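Local coordinates for putative TetR-family transcriptional regulator (Syntrophomonas wolfei subsp. wolfei, PDB 3LWJ), which probably binds DNA through an N-terminal helix-turn-helix and acts as a transcriptional regulator of the TetR family, at the interface of chains A and B. Numbering follows the deposited sequence. Chains: chain A/B, Putative TetR-family transcriptional regulator.

The interface of chains A and B. Residues chain A 197-199; chain B 147-149.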
loop_
_atom_site.group_PDB
_atom_site.type_symbol
_atom_site.label_atom_id
_atom_site.label_comp_id
_atom_site.label_asym_id
_atom_site.label_seq_id
_atom_site.Cartn_x
_atom_site.Cartn_y
_atom_site.Cartn_z
ATOM N N LEU A 197 14.773 7.924 -14.254
ATOM C CA LEU A 197 14.762 9.167 -13.530
ATOM C C LEU A 197 16.032 9.961 -13.802
ATOM O O LEU A 197 16.012 11.199 -13.807
ATOM C CB LEU A 197 14.624 8.906 -12.024
ATOM C CG LEU A 197 14.447 10.126 -11.125
ATOM C CD1 LEU A 197 13.207 10.900 -11.559
ATOM C CD2 LEU A 197 14.380 9.751 -9.638
ATOM N N LEU A 198 17.142 9.251 -13.968
ATOM C CA LEU A 198 18.427 9.917 -14.156
ATOM C C LEU A 198 18.432 10.559 -15.525
ATOM O O LEU A 198 17.931 9.989 -16.507
ATOM C CB LEU A 198 19.615 8.946 -14.023
ATOM C CG LEU A 198 19.915 8.385 -12.619
ATOM C CD1 LEU A 198 21.022 7.303 -12.711
ATOM C CD2 LEU A 198 20.331 9.465 -11.616
ATOM N N VAL A 199 18.986 11.764 -15.585
ATOM C CA VAL A 199 19.285 12.390 -16.870
ATOM C C VAL A 199 20.293 11.523 -17.638
ATOM O O VAL A 199 20.031 11.116 -18.771
ATOM C CB VAL A 199 19.839 13.792 -16.666
ATOM C CG1 VAL A 199 20.467 14.316 -17.962
ATOM C CG2 VAL A 199 18.742 14.714 -16.129
ATOM N N VAL B 147 20.565 16.158 -12.320
ATOM C CA VAL B 147 20.772 14.736 -12.137
ATOM C C VAL B 147 19.490 13.968 -12.465
ATOM O O VAL B 147 19.549 12.884 -13.089
ATOM C CB VAL B 147 21.331 14.444 -10.734
ATOM C CG1 VAL B 147 21.387 12.951 -10.471
ATOM C CG2 VAL B 147 22.762 15.071 -10.614
ATOM N N PHE B 148 18.331 14.524 -12.101
ATOM C CA PHE B 148 17.071 13.879 -12.427
ATOM C C PHE B 148 16.335 14.613 -13.536
ATOM O O PHE B 148 16.357 15.836 -13.597
ATOM C CB PHE B 148 16.132 13.817 -11.210
ATOM C CG PHE B 148 16.681 13.069 -10.002
ATOM C CD1 PHE B 148 17.501 11.959 -10.137
ATOM C CD2 PHE B 148 16.321 13.480 -8.727
ATOM C CE1 PHE B 148 17.986 11.319 -9.016
ATOM C CE2 PHE B 148 16.770 12.837 -7.618
ATOM C CZ PHE B 148 17.604 11.745 -7.751
ATOM N N LYS B 149 15.625 13.854 -14.367
ATOM C CA LYS B 149 14.788 14.429 -15.401
ATOM C C LYS B 149 13.659 15.261 -14.781
ATOM O O LYS B 149 13.162 14.979 -13.679
ATOM C CB LYS B 149 14.181 13.346 -16.313
ATOM C CG LYS B 149 15.136 12.516 -17.214
ATOM C CD LYS B 149 14.267 11.559 -18.082
ATOM C CE LYS B 149 15.043 10.688 -19.073
ATOM N NZ LYS B 149 15.859 9.673 -18.413
#
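One face of the B:Phe148 ring carries A:Leu197, whose CD2 methyl sits over the ring centre, 3.9 Å from the centroid, in a CH-pi contact. At the ring's edge, in its plane, comes a second leucine methyl, A:Leu198 CD2, 4.0 Å from CE1 of B:Phe148. Two neighbouring leucines thus hold the ring by a face and an edge. A:Leu197 reaches the face because its CG stands anti to the backbone N (chi1 -174°), and the branch carbon itself packs on the CD1 side of the ring. A:Leu198 also runs parallel to B:Val147, with its CD2 3.8 Å from CG1 of the valine.

Beneath this apolar layer the two backbones pair as a short antiparallel bridge centred on A:Leu198 and B:Phe148. B:Lys149 N donates to A:Leu197 O at 2.7 Å, and A:Val199 N donates to B:Val147 O at 2.8 Å. The lysine side chain adds a third bond: extended as far as CE and then bent at chi4 (69°), it brings NZ to 2.8 Å from A:Leu198 O, approaching tilted from the carbonyl plane (28°).

The bridge joins the C-terminal tail of chain A, just past helix 179-195, to the loop between helices 118-144 and 153-173 of chain B. Its two-fold twin repeats it with the chains exchanged, so the tails probably help fasten a dimer typical of TetR regulators.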